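Local coordinates for protein acyl-CoA dehydrogenase (Mycobacterium thermoresistibile, PDB 3NF4) that probably catalyses the flavin-dependent alpha,beta-dehydrogenation of acyl-CoA thioesters, holding FAD as its bound cofactor, at residues 261-273 with 335-349. Numbering follows the deposited sequence.
Sequences LAQAALDEAVAYA and AMKVTTDAVQVFGGV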
ATOM      1  N   LEU A 261       0.341 -21.814   1.351  1.00 40.66           N
ATOM      2  CA  LEU A 261      -0.023 -21.275   2.671  1.00 40.77           C
ATOM      3  C   LEU A 261      -1.097 -20.176   2.550  1.00 40.30           C
ATOM      4  O   LEU A 261      -2.079 -20.165   3.326  1.00 39.61           O
ATOM      5  CB  LEU A 261       1.216 -20.695   3.397  1.00 40.88           C
ATOM      6  CG  LEU A 261       0.965 -20.097   4.786  1.00 41.29           C
ATOM      7  CD1 LEU A 261       0.334 -21.116   5.814  1.00 40.93           C
ATOM      8  CD2 LEU A 261       2.233 -19.440   5.354  1.00 40.89           C
ATOM      9  N   ALA A 262      -0.916 -19.250   1.597  1.00 39.19           N
ATOM     10  CA  ALA A 262      -1.982 -18.273   1.317  1.00 39.09           C
ATOM     11  C   ALA A 262      -3.299 -18.939   0.865  1.00 39.37           C
ATOM     12  O   ALA A 262      -4.362 -18.539   1.308  1.00 39.69           O
ATOM     13  CB  ALA A 262      -1.542 -17.236   0.273  1.00 38.48           C
ATOM     14  N   GLN A 263      -3.232 -19.938  -0.018  1.00 39.85           N
ATOM     15  CA  GLN A 263      -4.449 -20.639  -0.468  1.00 40.50           C
ATOM     16  C   GLN A 263      -5.170 -21.327   0.707  1.00 41.18           C
ATOM     17  O   GLN A 263      -6.404 -21.280   0.791  1.00 42.70           O
ATOM     18  CB  GLN A 263      -4.136 -21.646  -1.582  1.00 40.81           C
ATOM     19  CG  GLN A 263      -5.322 -22.500  -2.081  1.00 42.11           C
ATOM     20  CD  GLN A 263      -6.399 -21.668  -2.826  1.00 42.48           C
ATOM     21  OE1 GLN A 263      -6.110 -20.882  -3.746  1.00 40.47           O
ATOM     22  NE2 GLN A 263      -7.639 -21.856  -2.424  1.00 41.93           N
ATOM     23  N   ALA A 264      -4.419 -21.974   1.592  1.00 40.77           N
ATOM     24  CA  ALA A 264      -5.012 -22.580   2.803  1.00 41.52           C
ATOM     25  C   ALA A 264      -5.772 -21.558   3.687  1.00 40.92           C
ATOM     26  O   ALA A 264      -6.841 -21.836   4.190  1.00 41.45           O
ATOM     27  CB  ALA A 264      -3.929 -23.265   3.626  1.00 41.30           C
ATOM     28  N   ALA A 265      -5.202 -20.378   3.872  1.00 41.17           N
ATOM     29  CA  ALA A 265      -5.810 -19.317   4.686  1.00 41.08           C
ATOM     30  C   ALA A 265      -7.018 -18.719   3.953  1.00 41.82           C
ATOM     31  O   ALA A 265      -8.019 -18.390   4.579  1.00 43.06           O
ATOM     32  CB  ALA A 265      -4.786 -18.245   5.025  1.00 39.57           C
ATOM     33  N   LEU A 266      -6.948 -18.609   2.633  1.00 41.73           N
ATOM     34  CA  LEU A 266      -8.105 -18.185   1.868  1.00 42.94           C
ATOM     35  C   LEU A 266      -9.314 -19.165   1.994  1.00 44.93           C
ATOM     36  O   LEU A 266     -10.453 -18.697   2.157  1.00 45.10           O
ATOM     37  CB  LEU A 266      -7.746 -17.935   0.393  1.00 42.47           C
ATOM     38  CG  LEU A 266      -8.916 -17.503  -0.525  1.00 42.92           C
ATOM     39  CD1 LEU A 266      -9.319 -16.089  -0.208  1.00 40.59           C
ATOM     40  CD2 LEU A 266      -8.633 -17.622  -2.054  1.00 40.56           C
ATOM     41  N   ASP A 267      -9.074 -20.483   1.903  1.00 45.61           N
ATOM     42  CA  ASP A 267     -10.151 -21.488   2.050  1.00 48.11           C
ATOM     43  C   ASP A 267     -10.838 -21.442   3.452  1.00 48.59           C
ATOM     44  O   ASP A 267     -12.072 -21.480   3.537  1.00 48.94           O
ATOM     45  CB  ASP A 267      -9.659 -22.920   1.731  1.00 48.61           C
ATOM     46  CG  ASP A 267      -9.311 -23.126   0.234  1.00 53.12           C
ATOM     47  OD1 ASP A 267      -9.881 -22.422  -0.650  1.00 55.54           O
ATOM     48  OD2 ASP A 267      -8.482 -24.027  -0.073  1.00 54.99           O
ATOM     49  N   GLU A 268     -10.052 -21.349   4.530  1.00 47.72           N
ATOM     50  CA  GLU A 268     -10.614 -21.110   5.860  1.00 48.20           C
ATOM     51  C   GLU A 268     -11.579 -19.909   5.912  1.00 47.51           C
ATOM     52  O   GLU A 268     -12.686 -20.025   6.449  1.00 47.66           O
ATOM     53  CB  GLU A 268      -9.509 -20.884   6.893  1.00 48.15           C
ATOM     54  CG  GLU A 268      -8.625 -22.089   7.180  1.00 51.43           C
ATOM     55  CD  GLU A 268      -9.358 -23.212   7.918  1.00 59.78           C
ATOM     56  OE1 GLU A 268     -10.385 -22.926   8.598  1.00 62.67           O
ATOM     57  OE2 GLU A 268      -8.894 -24.384   7.836  1.00 60.45           O
ATOM     58  N   ALA A 269     -11.154 -18.770   5.356  1.00 45.79           N
ATOM     59  CA  ALA A 269     -11.915 -17.523   5.458  1.00 45.20           C
ATOM     60  C   ALA A 269     -13.191 -17.523   4.594  1.00 46.09           C
ATOM     61  O   ALA A 269     -14.235 -17.023   5.025  1.00 46.47           O
ATOM     62  CB  ALA A 269     -11.026 -16.305   5.133  1.00 43.01           C
ATOM     63  N   VAL A 270     -13.098 -18.067   3.380  1.00 46.57           N
ATOM     64  CA  VAL A 270     -14.278 -18.287   2.529  1.00 48.21           C
ATOM     65  C   VAL A 270     -15.317 -19.182   3.223  1.00 49.57           C
ATOM     66  O   VAL A 270     -16.471 -18.802   3.317  1.00 50.20           O
ATOM     67  CB  VAL A 270     -13.902 -18.851   1.134  1.00 48.47           C
ATOM     68  CG1 VAL A 270     -15.145 -19.274   0.353  1.00 47.94           C
ATOM     69  CG2 VAL A 270     -13.076 -17.805   0.343  1.00 48.56           C
ATOM     70  N   ALA A 271     -14.908 -20.344   3.726  1.00 50.44           N
ATOM     71  CA  ALA A 271     -15.828 -21.194   4.502  1.00 52.85           C
ATOM     72  C   ALA A 271     -16.492 -20.441   5.677  1.00 53.40           C
ATOM     73  O   ALA A 271     -17.735 -20.417   5.760  1.00 54.73           O
ATOM     74  CB  ALA A 271     -15.141 -22.501   4.991  1.00 52.89           C
ATOM     75  N   TYR A 272     -15.688 -19.822   6.554  1.00 51.96           N
ATOM     76  CA  TYR A 272     -16.228 -19.025   7.672  1.00 52.53           C
ATOM     77  C   TYR A 272     -17.207 -17.913   7.274  1.00 52.82           C
ATOM     78  O   TYR A 272     -18.261 -17.773   7.886  1.00 52.79           O
ATOM     79  CB  TYR A 272     -15.113 -18.398   8.519  1.00 51.79           C
ATOM     80  CG  TYR A 272     -15.621 -17.851   9.858  1.00 54.58           C
ATOM     81  CD1 TYR A 272     -15.911 -18.717  10.920  1.00 58.65           C
ATOM     82  CD2 TYR A 272     -15.836 -16.482  10.055  1.00 54.05           C
ATOM     83  CE1 TYR A 272     -16.375 -18.227  12.160  1.00 59.80           C
ATOM     84  CE2 TYR A 272     -16.304 -15.989  11.279  1.00 55.57           C
ATOM     85  CZ  TYR A 272     -16.572 -16.870  12.321  1.00 59.25           C
ATOM     86  OH  TYR A 272     -17.037 -16.406  13.532  1.00 62.60           O
ATOM     87  N   ALA A 273     -16.836 -17.100   6.280  1.00 52.88           N
ATOM     88  CA  ALA A 273     -17.700 -15.999   5.808  1.00 54.02           C
ATOM     89  C   ALA A 273     -19.040 -16.519   5.259  1.00 55.81           C
ATOM     90  O   ALA A 273     -20.038 -15.795   5.262  1.00 55.67           O
ATOM     91  CB  ALA A 273     -16.983 -15.113   4.768  1.00 52.61           C
ATOM     92  N   ALA A 335       1.380 -13.876   0.862  1.00 35.61           N
ATOM     93  CA  ALA A 335       1.072 -14.714   2.028  1.00 36.14           C
ATOM     94  C   ALA A 335       0.931 -13.872   3.311  1.00 36.14           C
ATOM     95  O   ALA A 335       0.003 -14.079   4.099  1.00 36.52           O
ATOM     96  CB  ALA A 335       2.091 -15.883   2.218  1.00 35.80           C
ATOM     97  N   MET A 336       1.823 -12.903   3.508  1.00 36.62           N
ATOM     98  CA  MET A 336       1.726 -12.063   4.694  1.00 36.84           C
ATOM     99  C   MET A 336       0.426 -11.256   4.690  1.00 36.90           C
ATOM    100  O   MET A 336      -0.252 -11.162   5.718  1.00 37.23           O
ATOM    101  CB  MET A 336       2.936 -11.135   4.848  1.00 37.30           C
ATOM    102  CG  MET A 336       3.023 -10.438   6.233  1.00 37.72           C
ATOM    103  SD  MET A 336       3.471 -11.665   7.499  1.00 42.95           S
ATOM    104  CE  MET A 336       1.917 -11.764   8.390  1.00 40.58           C
ATOM    105  N   LYS A 337       0.053 -10.706   3.540  1.00 36.17           N
ATOM    106  CA  LYS A 337      -1.213  -9.940   3.450  1.00 36.74           C
ATOM    107  C   LYS A 337      -2.492 -10.796   3.572  1.00 35.79           C
ATOM    108  O   LYS A 337      -3.440 -10.383   4.241  1.00 36.24           O
ATOM    109  CB  LYS A 337      -1.246  -9.126   2.145  1.00 37.61           C
ATOM    110  CG  LYS A 337      -2.438  -8.205   1.982  1.00 42.05           C
ATOM    111  CD  LYS A 337      -2.765  -7.985   0.485  1.00 49.08           C
ATOM    112  CE  LYS A 337      -4.085  -7.178   0.283  1.00 52.64           C
ATOM    113  NZ  LYS A 337      -4.156  -6.507  -1.071  1.00 56.15           N
ATOM    114  N   VAL A 338      -2.531 -11.958   2.908  1.00 34.43           N
ATOM    115  CA  VAL A 338      -3.711 -12.852   2.947  1.00 33.67           C
ATOM    116  C   VAL A 338      -3.911 -13.502   4.333  1.00 34.26           C
ATOM    117  O   VAL A 338      -5.037 -13.612   4.804  1.00 33.98           O
ATOM    118  CB  VAL A 338      -3.629 -13.938   1.831  1.00 34.31           C
ATOM    119  CG1 VAL A 338      -4.659 -15.008   1.994  1.00 32.65           C
ATOM    120  CG2 VAL A 338      -3.704 -13.282   0.390  1.00 33.09           C
ATOM    121  N   THR A 339      -2.829 -13.913   4.999  1.00 33.99           N
ATOM    122  CA  THR A 339      -2.980 -14.572   6.308  1.00 33.97           C
ATOM    123  C   THR A 339      -3.448 -13.570   7.374  1.00 35.13           C
ATOM    124  O   THR A 339      -4.260 -13.937   8.251  1.00 36.08           O
ATOM    125  CB  THR A 339      -1.684 -15.257   6.778  1.00 34.10           C
ATOM    126  OG1 THR A 339      -0.585 -14.338   6.675  1.00 32.80           O
ATOM    127  CG2 THR A 339      -1.364 -16.518   5.964  1.00 32.70           C
ATOM    128  N   THR A 340      -2.932 -12.326   7.294  1.00 34.40           N
ATOM    129  CA  THR A 340      -3.312 -11.210   8.164  1.00 34.91           C
ATOM    130  C   THR A 340      -4.795 -10.775   8.023  1.00 34.87           C
ATOM    131  O   THR A 340      -5.467 -10.486   9.023  1.00 33.82           O
ATOM    132  CB  THR A 340      -2.406  -9.949   7.922  1.00 35.40           C
ATOM    133  OG1 THR A 340      -1.056 -10.259   8.317  1.00 36.91           O
ATOM    134  CG2 THR A 340      -2.911  -8.727   8.735  1.00 33.93           C
ATOM    135  N   ASP A 341      -5.270 -10.701   6.782  1.00 34.47           N
ATOM    136  CA  ASP A 341      -6.691 -10.472   6.482  1.00 34.69           C
ATOM    137  C   ASP A 341      -7.604 -11.701   6.779  1.00 34.99           C
ATOM    138  O   ASP A 341      -8.794 -11.531   7.031  1.00 35.81           O
ATOM    139  CB  ASP A 341      -6.848 -10.052   5.004  1.00 35.28           C
ATOM    140  CG  ASP A 341      -6.306  -8.634   4.716  1.00 37.24           C
ATOM    141  OD1 ASP A 341      -6.159  -7.804   5.641  1.00 40.54           O
ATOM    142  OD2 ASP A 341      -6.007  -8.345   3.547  1.00 43.82           O
ATOM    143  N   ALA A 342      -7.066 -12.917   6.759  1.00 33.86           N
ATOM    144  CA  ALA A 342      -7.880 -14.065   7.112  1.00 35.34           C
ATOM    145  C   ALA A 342      -8.272 -14.093   8.621  1.00 36.73           C
ATOM    146  O   ALA A 342      -9.375 -14.552   8.951  1.00 37.72           O
ATOM    147  CB  ALA A 342      -7.265 -15.411   6.631  1.00 34.67           C
ATOM    148  N   VAL A 343      -7.384 -13.636   9.514  1.00 36.07           N
ATOM    149  CA  VAL A 343      -7.688 -13.502  10.944  1.00 36.21           C
ATOM    150  C   VAL A 343      -8.773 -12.428  11.071  1.00 38.36           C
ATOM    151  O   VAL A 343      -9.712 -12.572  11.844  1.00 39.55           O
ATOM    152  CB  VAL A 343      -6.425 -13.061  11.762  1.00 35.34           C
ATOM    153  CG1 VAL A 343      -6.766 -12.808  13.269  1.00 34.21           C
ATOM    154  CG2 VAL A 343      -5.390 -14.121  11.674  1.00 31.91           C
ATOM    155  N   GLN A 344      -8.615 -11.351  10.304  1.00 39.39           N
ATOM    156  CA  GLN A 344      -9.581 -10.261  10.249  1.00 41.22           C
ATOM    157  C   GLN A 344     -11.029 -10.737   9.916  1.00 42.15           C
ATOM    158  O   GLN A 344     -11.982 -10.361  10.607  1.00 42.67           O
ATOM    159  CB  GLN A 344      -9.078  -9.172   9.265  1.00 40.63           C
ATOM    160  CG  GLN A 344      -9.763  -7.771   9.394  1.00 41.11           C
ATOM    161  CD  GLN A 344      -9.499  -7.114  10.735  1.00 44.06           C
ATOM    162  OE1 GLN A 344      -8.513  -7.440  11.409  1.00 40.51           O
ATOM    163  NE2 GLN A 344     -10.397  -6.192  11.146  1.00 44.05           N
ATOM    164  N   VAL A 345     -11.173 -11.573   8.880  1.00 42.89           N
ATOM    165  CA  VAL A 345     -12.467 -12.193   8.498  1.00 43.58           C
ATOM    166  C   VAL A 345     -13.153 -12.992   9.658  1.00 45.14           C
ATOM    167  O   VAL A 345     -14.364 -12.879   9.863  1.00 44.96           O
ATOM    168  CB  VAL A 345     -12.314 -13.039   7.198  1.00 43.82           C
ATOM    169  CG1 VAL A 345     -13.550 -13.856   6.914  1.00 44.32           C
ATOM    170  CG2 VAL A 345     -11.960 -12.125   5.986  1.00 42.74           C
ATOM    171  N   PHE A 346     -12.376 -13.747  10.441  1.00 45.57           N
ATOM    172  CA  PHE A 346     -12.943 -14.486  11.586  1.00 46.82           C
ATOM    173  C   PHE A 346     -13.411 -13.615  12.794  1.00 47.91           C
ATOM    174  O   PHE A 346     -14.231 -14.065  13.604  1.00 49.05           O
ATOM    175  CB  PHE A 346     -11.967 -15.564  12.065  1.00 46.20           C
ATOM    176  CG  PHE A 346     -11.955 -16.828  11.217  1.00 45.63           C
ATOM    177  CD1 PHE A 346     -11.390 -16.827   9.932  1.00 41.66           C
ATOM    178  CD2 PHE A 346     -12.461 -18.026  11.725  1.00 44.79           C
ATOM    179  CE1 PHE A 346     -11.332 -17.983   9.163  1.00 41.27           C
ATOM    180  CE2 PHE A 346     -12.443 -19.226  10.949  1.00 44.66           C
ATOM    181  CZ  PHE A 346     -11.864 -19.200   9.665  1.00 44.76           C
ATOM    182  N   GLY A 347     -12.897 -12.385  12.924  1.00 47.84           N
ATOM    183  CA  GLY A 347     -13.163 -11.577  14.112  1.00 46.93           C
ATOM    184  C   GLY A 347     -12.436 -12.147  15.326  1.00 47.53           C
ATOM    185  O   GLY A 347     -11.385 -12.785  15.189  1.00 46.62           O
ATOM    186  N   GLY A 348     -13.003 -11.932  16.523  1.00 48.29           N
ATOM    187  CA  GLY A 348     -12.369 -12.334  17.781  1.00 47.77           C
ATOM    188  C   GLY A 348     -11.979 -13.803  17.867  1.00 48.26           C
ATOM    189  O   GLY A 348     -10.902 -14.122  18.408  1.00 48.05           O
ATOM    190  N   VAL A 349     -12.817 -14.712  17.351  1.00 48.03           N
ATOM    191  CA  VAL A 349     -12.436 -16.133  17.431  1.00 48.73           C
ATOM    192  C   VAL A 349     -11.241 -16.464  16.530  1.00 47.73           C
ATOM    193  O   VAL A 349     -10.535 -17.429  16.791  1.00 48.14           O
ATOM    194  CB  VAL A 349     -13.611 -17.180  17.257  1.00 49.70           C
ATOM    195  CG1 VAL A 349     -14.514 -17.174  18.468  1.00 52.90           C
ATOM    196  CG2 VAL A 349     -14.402 -16.968  15.977  1.00 49.84           C
TER
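Tyr272 and Phe346 close the C-terminal end of this helix pair with an offset stack, ring centroids 4.3 Å apart and planes 19° from parallel. Along Tyr272, CB sits over the Phe346 face in a CH-pi contact, 3.8 Å from the ring centroid; CG and CD1 lie against CE2 and CD2 of that ring, Tyr272 CD1 to Phe346 CE2 being 3.5 Å; its own CE2 lies near CA and O of Phe346; and the OH ends 3.6 Å from Val349 CG2. With CG anti to the backbone N (chi1 -166°), the tyrosine ring is carried across to the other helix. Phe346 reaches back, its CZ 3.4 Å from the carbonyl O of Glu268, and also meets the ring of Tyr355.

Toward the N-terminal end alanines face alanines and beta-branched residues. Ala262 packs on Ala335 and Val338 CG1; Ala265 CB touches Thr339 CG2 at 3.9 Å and also Ala342 CB, while Ala269 CB rests on Val345 CG1. Thr339 OG1 donates a hydrogen bond to Ala335 O (2.7 Å), one helical turn back, and CG2 is the branch that meets Ala265. No hydrogen bond crosses; with alanines along the interface the axes approach to 8.8 Å at a 20° crossing, near-parallel helix packing within the all-helical C-terminal domain of the acyl-CoA dehydrogenase fold.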